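Local coordinates for TRAP dicarboxylate transporter, DctP subunit (PDB 4P47), which probably serves as the periplasmic solute-binding subunit of a TRAP transporter, capturing its ligand for uptake into the cell, at residues G82-V87 with P137-I142; T101-E106 with T316-A321; V181-A186 with D306-I311. All coordinates share one frame; numbering follows the deposited sequence.

Contact 1 (G82-V87 with P137-I142); sequences GLQGGV and PDTGLI
With chi1 at -69° the CG of Q84 stands anti to its own carbonyl carbon, and an extended chi2 of 172° carries the amide out from the end of helix 76-85 towards the turn that leads into strand 141-156. This is a helix C-terminus closed by a Schellman motif, G86 taking the positive-phi position, set against the start of strand 141-156 in a periplasmic binding protein fold of type II. The amide NE2 of Q84 donates to the backbone O of T139 over 3.0 Å, meeting that oxygen in the carbonyl plane; the N-H...O angle of 143° makes the bond somewhat bent. T139 turns its hydroxyl back to L136 O, while its carbonyl accepts from Q84. Beside the aliphatic stem of Q84, L141 packs mainly through CD2, which lies 3.7 Å from L83 CB and 4.0 Å from Q84 CG, with L141 CG also near Q84 CG; the two leucine side chains cross at about a right angle. An alanine in place of Q84 would remove both the amide donor and the CG methylene, and would probably leave T139 O without this bond and loosen the packing on L141. L83 also packs on M243 of strand 229-245. Between the backbones one water forms a bridge, donating to Q84 O at 2.9 Å and to G140 O at 2.7 Å.

Contact 2 (T101-E106 with T316-A321); sequences TVKAFE and TAEIGA
A 3-10 turn at K103-F105, closed by bonds from F105 N to V102 O and from E106 N to K103 O, comes against the short helix 316-319, with the CA atoms of A104 and I319 4.4 Å apart. The pairing is a loop-to-helix packing in the type II periplasmic binding protein fold, made where helix 316-319 ends at G320, which has positive phi and is also the N-cap of helix 321-336. I319 supplies the apolar part: its CG1, anti to its own carbonyl carbon, lies 4.0 Å from E106 CB and also borders E106 OE1 at 3.6 Å, while CG2 reaches the backbone of A104. A104 CA in turn rests 3.9 Å from I319 O. Next to I319, two acids meet end to end. E106, extended with CG anti to the backbone N (chi1 -177°), and E318, whose CG sits in the crowded position between N and carbonyl carbon (chi1 69°), cross at about a right angle with their carboxylate planes 34° apart. So close an approach suggests that one acid is protonated, and burial of E106 would probably raise its affinity for a proton. The bent chain of K103 crosses E318 obliquely, and K103 NZ stays 4.5 Å from E318 OE1, beyond a salt bridge, where it would probably offset part of the negative charge. The acids come closest at 2.5 Å, between E106 OE1 and E318 OE2.

Contact 3 (V181-A186 with D306-I311); sequences VALFNA and DAVKPI
The CB of A186 sits at the middle of this contact, 3.8 Å from V308 CG1 and also 3.8 Å from I311 CG1, so that one methyl fits between two branched side chains of the facing helix. It is a helix-helix packing of the type II periplasmic binding protein fold, joining helix 178-186 to helix 298-312; the axes of the two short segments approach to 9.3 Å and their directions differ by 130°, which is nearer antiparallel than parallel. One turn earlier A182 CB touches only I311 of the facing segment, at CG2, 3.9 Å away, so the two alanines together follow I311 along its side. L183 begins by pointing away from the partner helix, yet with CG anti to the backbone N (chi1 167°) it bends CD1 back to V308 CG1, which it meets obliquely at 4.1 Å. The contact between the helices is apolar throughout its side chains.

Torsions set which branch of the larger residues faces which alanine. V308 and I311 each place CG1 anti to the carbonyl carbon, which turns that branch to A186, while I311 CG2, anti to the backbone N, goes to A182. Their backbone is kinked here: P310 has no N-H, and the N of I311 lacks the usual helical bond to the turn before and has a weak one to V308 O. Farther out, A182 also touches F315, L183 reaches P111, and V308 packs on L187; on another side of helix 178-186 F184 meets H235 edge-to-face. At the C-terminal end of that helix a water donates to A186 O at 2.8 Å and to A307 O at 3.0 Å.

In the fold
Contacts 1 and 2 adjoin directly, T139 of the first packing on T101 and V102 of the second, although their centres are 19 Å apart. Contact 3 lies farther off, its nearest atoms about 23 Å from contact 1 and about 7 Å from contact 2, but helix 298-312 leads into helix 316-319, tying contacts 2 and 3 to one C-terminal region. Contact 2 is the buried one, though its K103 and E318 are exposed; contacts 1 and 3 are partly buried. Their chemistry does not simply follow burial: contact 1 relies on an amide-to-backbone bond, contact 2 on paired acids beside an isoleucine, and contact 3 on apolar side chains. Waters bridge backbones in contacts 1 and 3.

Contact 1 (G82-V87 with P137-I142)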
ATOM      1  N   GLY A  82      11.984  -1.532 -15.959  1.00 11.41           N
ATOM      2  CA  GLY A  82      11.918  -0.581 -17.063  1.00 11.56           C
ATOM      3  C   GLY A  82      12.346   0.828 -16.688  1.00 11.11           C
ATOM      4  O   GLY A  82      13.016   1.517 -17.461  1.00 12.68           O
ATOM      5  N   LEU A  83      12.000   1.268 -15.486  1.00 10.66           N
ATOM      6  CA  LEU A  83      12.544   2.520 -14.975  1.00  9.96           C
ATOM      7  C   LEU A  83      14.054   2.448 -14.809  1.00 10.39           C
ATOM      8  O   LEU A  83      14.773   3.376 -15.176  1.00 11.26           O
ATOM      9  CB  LEU A  83      11.917   2.925 -13.636  1.00 10.67           C
ATOM     10  CG  LEU A  83      10.732   3.886 -13.677  1.00  8.67           C
ATOM     11  CD1 LEU A  83       9.498   3.187 -14.234  1.00  9.71           C
ATOM     12  CD2 LEU A  83      10.467   4.413 -12.273  1.00  9.08           C
ATOM     13  N   GLN A  84      14.547   1.337 -14.266  1.00 10.64           N
ATOM     14  CA  GLN A  84      15.974   1.193 -14.054  1.00  9.84           C
ATOM     15  C   GLN A  84      16.709   1.290 -15.378  1.00 11.70           C
ATOM     16  O   GLN A  84      17.765   1.913 -15.448  1.00 13.04           O
ATOM     17  CB  GLN A  84      16.297  -0.119 -13.335  1.00 13.99           C
ATOM     18  CG  GLN A  84      15.822  -0.130 -11.902  1.00 12.97           C
ATOM     19  CD  GLN A  84      15.970  -1.487 -11.270  1.00 14.77           C
ATOM     20  OE1 GLN A  84      15.567  -2.501 -11.844  1.00 16.40           O
ATOM     21  NE2 GLN A  84      16.591  -1.527 -10.096  1.00 17.79           N
ATOM     22  N   GLY A  85      16.132   0.704 -16.426  1.00 12.39           N
ATOM     23  CA  GLY A  85      16.739   0.756 -17.739  1.00 15.02           C
ATOM     24  C   GLY A  85      16.509   2.051 -18.503  1.00 14.51           C
ATOM     25  O   GLY A  85      17.162   2.287 -19.522  1.00 19.76           O
ATOM     26  N   GLY A  86      15.580   2.882 -18.054  1.00 14.67           N
ATOM     27  CA  GLY A  86      15.299   4.149 -18.721  1.00 13.55           C
ATOM     28  C   GLY A  86      14.244   4.093 -19.819  1.00 18.17           C
ATOM     29  O   GLY A  86      13.981   5.099 -20.485  1.00 19.06           O
ATOM     30  N   VAL A  87      13.611   2.940 -20.000  1.00 13.76           N
ATOM     31  CA  VAL A  87      12.553   2.766 -21.000  1.00 14.38           C
ATOM     32  C   VAL A  87      11.238   3.454 -20.625  1.00 13.94           C
ATOM     33  O   VAL A  87      10.556   4.013 -21.473  1.00 16.21           O
ATOM     34  CB  VAL A  87      12.276   1.267 -21.222  1.00 18.19           C
ATOM     35  CG1 VAL A  87      11.123   1.058 -22.208  1.00 18.27           C
ATOM     36  CG2 VAL A  87      13.535   0.578 -21.717  1.00 21.55           C
ATOM     37  N   PRO A 137      18.636   5.722  -5.214  1.00 10.41           N
ATOM     38  CA  PRO A 137      19.473   6.170  -6.340  1.00 11.18           C
ATOM     39  C   PRO A 137      20.538   5.161  -6.777  1.00 10.59           C
ATOM     40  O   PRO A 137      20.748   4.983  -7.976  1.00 12.87           O
ATOM     41  CB  PRO A 137      20.066   7.478  -5.825  1.00 13.25           C
ATOM     42  CG  PRO A 137      18.988   8.014  -4.936  1.00 10.65           C
ATOM     43  CD  PRO A 137      18.445   6.807  -4.230  1.00  9.88           C
ATOM     44  N   ASP A 138      21.148   4.455  -5.831  1.00 10.84           N
ATOM     45  CA  ASP A 138      22.173   3.472  -6.195  1.00 13.58           C
ATOM     46  C   ASP A 138      21.618   2.326  -7.033  1.00 17.59           C
ATOM     47  O   ASP A 138      22.372   1.621  -7.697  1.00 18.22           O
ATOM     48  CB  ASP A 138      22.876   2.922  -4.951  1.00 16.89           C
ATOM     49  CG  ASP A 138      23.807   3.932  -4.314  1.00 22.18           C
ATOM     50  OD1 ASP A 138      24.120   4.949  -4.967  1.00 21.62           O
ATOM     51  OD2 ASP A 138      24.214   3.695  -3.159  1.00 23.59           O
ATOM     52  N   THR A 139      20.301   2.140  -7.009  1.00 11.64           N
ATOM     53  CA  THR A 139      19.656   1.090  -7.793  1.00 13.91           C
ATOM     54  C   THR A 139      19.054   1.611  -9.099  1.00 12.24           C
ATOM     55  O   THR A 139      18.368   0.844  -9.791  1.00 15.20           O
ATOM     56  CB  THR A 139      18.550   0.366  -6.991  1.00 11.24           C
ATOM     57  OG1 THR A 139      17.396   1.213  -6.860  1.00 13.63           O
ATOM     58  CG2 THR A 139      19.033  -0.039  -5.608  1.00 14.51           C
ATOM     59  N   GLY A 140      19.268   2.880  -9.427  1.00 10.68           N
ATOM     60  CA  GLY A 140      18.755   3.456 -10.653  1.00 11.73           C
ATOM     61  C   GLY A 140      17.351   4.036 -10.565  1.00 10.53           C
ATOM     62  O   GLY A 140      16.731   4.283 -11.605  1.00 10.99           O
ATOM     63  N   LEU A 141      16.885   4.309  -9.353  1.00 10.45           N
ATOM     64  CA  LEU A 141      15.523   4.800  -9.086  1.00  9.07           C
ATOM     65  C   LEU A 141      15.574   6.049  -8.217  1.00  9.69           C
ATOM     66  O   LEU A 141      16.425   6.155  -7.344  1.00 10.53           O
ATOM     67  CB  LEU A 141      14.730   3.714  -8.365  1.00  9.72           C
ATOM     68  CG  LEU A 141      14.517   2.433  -9.177  1.00  9.77           C
ATOM     69  CD1 LEU A 141      14.047   1.314  -8.282  1.00 11.14           C
ATOM     70  CD2 LEU A 141      13.510   2.667 -10.325  1.00 10.51           C
ATOM     71  N   ILE A 142      14.659   6.981  -8.446  1.00  8.83           N
ATOM     72  CA  ILE A 142      14.496   8.146  -7.595  1.00  9.65           C
ATOM     73  C   ILE A 142      13.076   8.129  -7.032  1.00  8.18           C
ATOM     74  O   ILE A 142      12.093   8.114  -7.797  1.00  8.29           O
ATOM     75  CB  ILE A 142      14.662   9.447  -8.416  1.00  8.76           C
ATOM     76  CG1 ILE A 142      16.013   9.463  -9.144  1.00 12.39           C
ATOM     77  CG2 ILE A 142      14.495  10.684  -7.543  1.00 10.28           C
ATOM     78  CD1 ILE A 142      17.234   9.465  -8.242  1.00 11.68           C
TER
HETATM   79  O   HOH W   1      17.934   4.377 -14.007  1.00 12.10           O

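Contact 2 (T101-E106 with T316-A321)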
ATOM      1  N   THR A 101      14.758  -5.225  -4.399  1.00 12.83           N
ATOM      2  CA  THR A 101      15.701  -4.230  -4.898  1.00 16.09           C
ATOM      3  C   THR A 101      16.477  -3.575  -3.742  1.00 12.48           C
ATOM      4  O   THR A 101      17.706  -3.410  -3.802  1.00 12.93           O
ATOM      5  CB  THR A 101      14.944  -3.156  -5.713  1.00 14.20           C
ATOM      6  OG1 THR A 101      14.328  -3.768  -6.854  1.00 16.92           O
ATOM      7  CG2 THR A 101      15.895  -2.082  -6.186  1.00 15.86           C
ATOM      8  N   VAL A 102      15.756  -3.208  -2.690  1.00 12.35           N
ATOM      9  CA  VAL A 102      16.318  -2.616  -1.491  1.00 12.38           C
ATOM     10  C   VAL A 102      15.582  -3.268  -0.328  1.00 11.20           C
ATOM     11  O   VAL A 102      14.407  -2.993  -0.101  1.00 10.28           O
ATOM     12  CB  VAL A 102      16.115  -1.084  -1.469  1.00 11.60           C
ATOM     13  CG1 VAL A 102      16.458  -0.500  -0.104  1.00 11.65           C
ATOM     14  CG2 VAL A 102      16.927  -0.432  -2.573  1.00 16.66           C
ATOM     15  N   LYS A 103      16.254  -4.151   0.397  1.00 12.32           N
ATOM     16  CA  LYS A 103      15.582  -4.969   1.404  1.00 11.30           C
ATOM     17  C   LYS A 103      14.879  -4.184   2.508  1.00 12.00           C
ATOM     18  O   LYS A 103      13.878  -4.661   3.071  1.00 11.08           O
ATOM     19  CB  LYS A 103      16.591  -5.929   2.042  1.00 17.85           C
ATOM     20  CG  LYS A 103      16.545  -7.301   1.440  1.00 33.98           C
ATOM     21  CD  LYS A 103      15.249  -8.016   1.805  1.00 33.01           C
ATOM     22  CE  LYS A 103      14.935  -9.095   0.794  1.00 40.44           C
ATOM     23  NZ  LYS A 103      16.154  -9.851   0.382  1.00 44.77           N
ATOM     24  N   ALA A 104      15.388  -2.999   2.822  1.00  9.55           N
ATOM     25  CA  ALA A 104      14.788  -2.186   3.862  1.00 10.06           C
ATOM     26  C   ALA A 104      13.310  -1.905   3.566  1.00  7.86           C
ATOM     27  O   ALA A 104      12.552  -1.707   4.513  1.00  9.91           O
ATOM     28  CB  ALA A 104      15.574  -0.893   4.051  1.00 11.92           C
ATOM     29  N   PHE A 105      12.926  -1.860   2.292  1.00  8.30           N
ATOM     30  CA  PHE A 105      11.531  -1.599   1.954  1.00  6.70           C
ATOM     31  C   PHE A 105      10.580  -2.689   2.455  1.00  8.18           C
ATOM     32  O   PHE A 105       9.375  -2.450   2.521  1.00  7.68           O
ATOM     33  CB  PHE A 105      11.360  -1.369   0.460  1.00  8.08           C
ATOM     34  CG  PHE A 105      11.611   0.048   0.043  1.00  7.78           C
ATOM     35  CD1 PHE A 105      12.893   0.482  -0.271  1.00  9.11           C
ATOM     36  CD2 PHE A 105      10.580   0.951  -0.018  1.00 10.18           C
ATOM     37  CE1 PHE A 105      13.127   1.796  -0.648  1.00  8.67           C
ATOM     38  CE2 PHE A 105      10.823   2.273  -0.398  1.00  9.13           C
ATOM     39  CZ  PHE A 105      12.104   2.683  -0.713  1.00  9.53           C
ATOM     40  N   GLU A 106      11.073  -3.861   2.836  1.00  7.78           N
ATOM     41  CA  GLU A 106      10.208  -4.862   3.458  1.00  7.00           C
ATOM     42  C   GLU A 106       9.576  -4.342   4.729  1.00  8.67           C
ATOM     43  O   GLU A 106       8.519  -4.834   5.147  1.00  8.55           O
ATOM     44  CB  GLU A 106      11.012  -6.130   3.720  1.00  9.52           C
ATOM     45  CG  GLU A 106      10.251  -7.293   4.293  1.00 10.30           C
ATOM     46  CD  GLU A 106      11.104  -8.536   4.350  1.00 13.43           C
ATOM     47  OE1 GLU A 106      12.063  -8.560   5.163  1.00 14.30           O
ATOM     48  OE2 GLU A 106      10.830  -9.470   3.585  1.00 19.12           O
ATOM     49  N   THR A 316      13.890  -8.586  11.116  1.00 10.53           N
ATOM     50  CA  THR A 316      14.629  -7.391  11.488  1.00 10.38           C
ATOM     51  C   THR A 316      16.064  -7.445  10.981  1.00 11.84           C
ATOM     52  O   THR A 316      16.595  -6.411  10.544  1.00 12.94           O
ATOM     53  CB  THR A 316      14.587  -7.177  12.985  1.00 11.24           C
ATOM     54  OG1 THR A 316      13.251  -6.847  13.353  1.00 13.32           O
ATOM     55  CG2 THR A 316      15.566  -6.062  13.446  1.00 15.27           C
ATOM     56  N   ALA A 317      16.689  -8.619  10.980  1.00 11.66           N
ATOM     57  CA  ALA A 317      18.101  -8.704  10.603  1.00 16.56           C
ATOM     58  C   ALA A 317      18.251  -8.292   9.147  1.00 16.21           C
ATOM     59  O   ALA A 317      19.160  -7.544   8.815  1.00 19.35           O
ATOM     60  CB  ALA A 317      18.646 -10.113  10.836  1.00 18.83           C
ATOM     61  N   GLU A 318      17.342  -8.726   8.277  1.00 12.95           N
ATOM     62  CA  GLU A 318      17.525  -8.418   6.851  1.00 13.88           C
ATOM     63  C   GLU A 318      17.061  -7.009   6.496  1.00 13.49           C
ATOM     64  O   GLU A 318      17.655  -6.359   5.642  1.00 15.79           O
ATOM     65  CB  GLU A 318      16.858  -9.460   5.946  1.00 14.84           C
ATOM     66  CG  GLU A 318      15.349  -9.446   5.985  1.00 14.85           C
ATOM     67  CD  GLU A 318      14.735 -10.523   5.104  1.00 23.10           C
ATOM     68  OE1 GLU A 318      15.493 -11.333   4.539  1.00 32.84           O
ATOM     69  OE2 GLU A 318      13.494 -10.562   4.972  1.00 16.67           O
ATOM     70  N   ILE A 319      16.030  -6.520   7.177  1.00 11.44           N
ATOM     71  CA  ILE A 319      15.590  -5.139   7.007  1.00 13.40           C
ATOM     72  C   ILE A 319      16.675  -4.181   7.519  1.00 12.10           C
ATOM     73  O   ILE A 319      16.996  -3.173   6.873  1.00 14.88           O
ATOM     74  CB  ILE A 319      14.255  -4.880   7.745  1.00 11.98           C
ATOM     75  CG1 ILE A 319      13.115  -5.628   7.042  1.00 13.35           C
ATOM     76  CG2 ILE A 319      13.955  -3.390   7.782  1.00 14.15           C
ATOM     77  CD1 ILE A 319      11.809  -5.707   7.832  1.00 12.78           C
ATOM     78  N   GLY A 320      17.223  -4.507   8.683  1.00 13.03           N
ATOM     79  CA  GLY A 320      18.252  -3.714   9.331  1.00 13.51           C
ATOM     80  C   GLY A 320      17.743  -3.061  10.607  1.00 14.80           C
ATOM     81  O   GLY A 320      16.682  -2.429  10.613  1.00 13.81           O
ATOM     82  N   ALA A 321      18.502  -3.200  11.693  1.00 13.54           N
ATOM     83  CA  ALA A 321      18.146  -2.552  12.949  1.00 18.04           C
ATOM     84  C   ALA A 321      17.947  -1.046  12.792  1.00 18.48           C
ATOM     85  O   ALA A 321      17.062  -0.458  13.421  1.00 22.04           O
ATOM     86  CB  ALA A 321      19.217  -2.839  14.012  1.00 24.13           C
TER

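Contact 3 (V181-A186 with D306-I311)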
ATOM      1  N   VAL A 181       3.026 -14.581   4.804  1.00  7.10           N
ATOM      2  CA  VAL A 181       2.945 -15.999   5.133  1.00  8.65           C
ATOM      3  C   VAL A 181       3.305 -16.210   6.609  1.00  8.78           C
ATOM      4  O   VAL A 181       2.624 -16.957   7.316  1.00  7.99           O
ATOM      5  CB  VAL A 181       3.876 -16.816   4.218  1.00  8.00           C
ATOM      6  CG1 VAL A 181       3.980 -18.246   4.696  1.00 12.23           C
ATOM      7  CG2 VAL A 181       3.381 -16.792   2.790  1.00  8.19           C
ATOM      8  N   ALA A 182       4.353 -15.542   7.084  1.00  8.44           N
ATOM      9  CA  ALA A 182       4.713 -15.628   8.497  1.00  8.30           C
ATOM     10  C   ALA A 182       3.572 -15.108   9.376  1.00  7.31           C
ATOM     11  O   ALA A 182       3.207 -15.723  10.377  1.00  8.70           O
ATOM     12  CB  ALA A 182       6.006 -14.843   8.781  1.00 10.25           C
ATOM     13  N   LEU A 183       3.003 -13.977   8.983  1.00  7.72           N
ATOM     14  CA  LEU A 183       1.929 -13.327   9.741  1.00  7.85           C
ATOM     15  C   LEU A 183       0.732 -14.249   9.912  1.00  8.05           C
ATOM     16  O   LEU A 183       0.247 -14.468  11.020  1.00  7.30           O
ATOM     17  CB  LEU A 183       1.492 -12.047   9.017  1.00  7.96           C
ATOM     18  CG  LEU A 183       0.187 -11.411   9.494  1.00  7.84           C
ATOM     19  CD1 LEU A 183       0.273 -10.988  10.961  1.00 10.62           C
ATOM     20  CD2 LEU A 183      -0.154 -10.249   8.598  1.00 11.22           C
ATOM     21  N   PHE A 184       0.243 -14.802   8.813  1.00  6.72           N
ATOM     22  CA  PHE A 184      -0.987 -15.574   8.912  1.00  6.42           C
ATOM     23  C   PHE A 184      -0.764 -16.912   9.609  1.00  7.52           C
ATOM     24  O   PHE A 184      -1.625 -17.371  10.360  1.00  7.44           O
ATOM     25  CB  PHE A 184      -1.689 -15.638   7.547  1.00  7.76           C
ATOM     26  CG  PHE A 184      -2.535 -14.407   7.301  1.00  6.19           C
ATOM     27  CD1 PHE A 184      -3.833 -14.348   7.776  1.00  8.89           C
ATOM     28  CD2 PHE A 184      -1.993 -13.284   6.710  1.00  7.34           C
ATOM     29  CE1 PHE A 184      -4.587 -13.187   7.616  1.00  8.55           C
ATOM     30  CE2 PHE A 184      -2.726 -12.128   6.554  1.00  6.92           C
ATOM     31  CZ  PHE A 184      -4.011 -12.080   7.002  1.00  7.18           C
ATOM     32  N   ASN A 185       0.412 -17.506   9.434  1.00  7.71           N
ATOM     33  CA  ASN A 185       0.745 -18.701  10.235  1.00  7.26           C
ATOM     34  C   ASN A 185       0.813 -18.357  11.717  1.00  8.50           C
ATOM     35  O   ASN A 185       0.333 -19.117  12.544  1.00  8.67           O
ATOM     36  CB  ASN A 185       2.046 -19.355   9.781  1.00  9.12           C
ATOM     37  CG  ASN A 185       1.864 -20.245   8.601  1.00  8.81           C
ATOM     38  OD1 ASN A 185       1.365 -21.357   8.714  1.00 11.63           O
ATOM     39  ND2 ASN A 185       2.270 -19.777   7.449  1.00 12.39           N
ATOM     40  N   ALA A 186       1.409 -17.225  12.069  1.00  7.83           N
ATOM     41  CA  ALA A 186       1.480 -16.799  13.466  1.00  8.69           C
ATOM     42  C   ALA A 186       0.092 -16.594  14.062  1.00 10.60           C
ATOM     43  O   ALA A 186      -0.107 -16.740  15.278  1.00 12.20           O
ATOM     44  CB  ALA A 186       2.300 -15.504  13.590  1.00  9.34           C
ATOM     45  N   ASP A 306       1.150  -8.045  19.469  1.00  9.65           N
ATOM     46  CA  ASP A 306       2.031  -8.672  20.457  1.00 10.85           C
ATOM     47  C   ASP A 306       2.118 -10.180  20.227  1.00 10.62           C
ATOM     48  O   ASP A 306       3.172 -10.783  20.414  1.00 12.61           O
ATOM     49  CB  ASP A 306       1.575  -8.368  21.887  1.00 13.97           C
ATOM     50  CG  ASP A 306       1.788  -6.901  22.276  1.00 17.91           C
ATOM     51  OD1 ASP A 306       2.501  -6.180  21.556  1.00 23.27           O
ATOM     52  OD2 ASP A 306       1.235  -6.482  23.311  1.00 28.50           O
ATOM     53  N   ALA A 307       1.024 -10.800  19.797  1.00 10.95           N
ATOM     54  CA  ALA A 307       1.017 -12.232  19.553  1.00 10.91           C
ATOM     55  C   ALA A 307       1.898 -12.614  18.375  1.00 11.10           C
ATOM     56  O   ALA A 307       2.463 -13.705  18.345  1.00 12.96           O
ATOM     57  CB  ALA A 307      -0.411 -12.740  19.345  1.00 11.76           C
ATOM     58  N   VAL A 308       2.044 -11.720  17.403  1.00 10.25           N
ATOM     59  CA  VAL A 308       2.821 -12.058  16.227  1.00 11.07           C
ATOM     60  C   VAL A 308       4.250 -11.516  16.281  1.00  9.71           C
ATOM     61  O   VAL A 308       5.108 -11.950  15.517  1.00 10.23           O
ATOM     62  CB  VAL A 308       2.118 -11.643  14.892  1.00 11.60           C
ATOM     63  CG1 VAL A 308       0.717 -12.250  14.838  1.00 11.90           C
ATOM     64  CG2 VAL A 308       2.058 -10.142  14.714  1.00 11.85           C
ATOM     65  N   LYS A 309       4.532 -10.620  17.221  1.00 11.57           N
ATOM     66  CA  LYS A 309       5.838  -9.988  17.275  1.00  9.93           C
ATOM     67  C   LYS A 309       7.021 -10.966  17.297  1.00 10.15           C
ATOM     68  O   LYS A 309       8.003 -10.744  16.592  1.00 11.12           O
ATOM     69  CB  LYS A 309       5.934  -9.073  18.495  1.00 14.15           C
ATOM     70  CG  LYS A 309       7.276  -8.357  18.559  1.00 14.73           C
ATOM     71  CD  LYS A 309       7.353  -7.358  19.699  1.00 19.16           C
ATOM     72  CE  LYS A 309       8.616  -6.502  19.602  1.00 25.34           C
ATOM     73  NZ  LYS A 309       9.863  -7.320  19.708  1.00 25.41           N
ATOM     74  N   PRO A 310       6.965 -12.020  18.128  1.00  9.93           N
ATOM     75  CA  PRO A 310       8.156 -12.890  18.149  1.00 12.36           C
ATOM     76  C   PRO A 310       8.455 -13.557  16.797  1.00 10.48           C
ATOM     77  O   PRO A 310       9.611 -13.877  16.511  1.00 13.28           O
ATOM     78  CB  PRO A 310       7.820 -13.944  19.212  1.00 14.94           C
ATOM     79  CG  PRO A 310       6.752 -13.307  20.070  1.00 16.53           C
ATOM     80  CD  PRO A 310       5.960 -12.427  19.123  1.00 11.56           C
ATOM     81  N   ILE A 311       7.426 -13.753  15.981  1.00 11.07           N
ATOM     82  CA  ILE A 311       7.599 -14.299  14.643  1.00  9.40           C
ATOM     83  C   ILE A 311       8.143 -13.207  13.718  1.00  9.73           C
ATOM     84  O   ILE A 311       9.124 -13.412  13.009  1.00  9.70           O
ATOM     85  CB  ILE A 311       6.264 -14.864  14.094  1.00  9.63           C
ATOM     86  CG1 ILE A 311       5.888 -16.163  14.814  1.00 10.53           C
ATOM     87  CG2 ILE A 311       6.362 -15.146  12.606  1.00 11.12           C
ATOM     88  CD1 ILE A 311       5.224 -15.968  16.169  1.00 12.01           C
TER
HETATM   89  O   HOH W   2       1.402 -16.350  17.571  1.00 13.88           O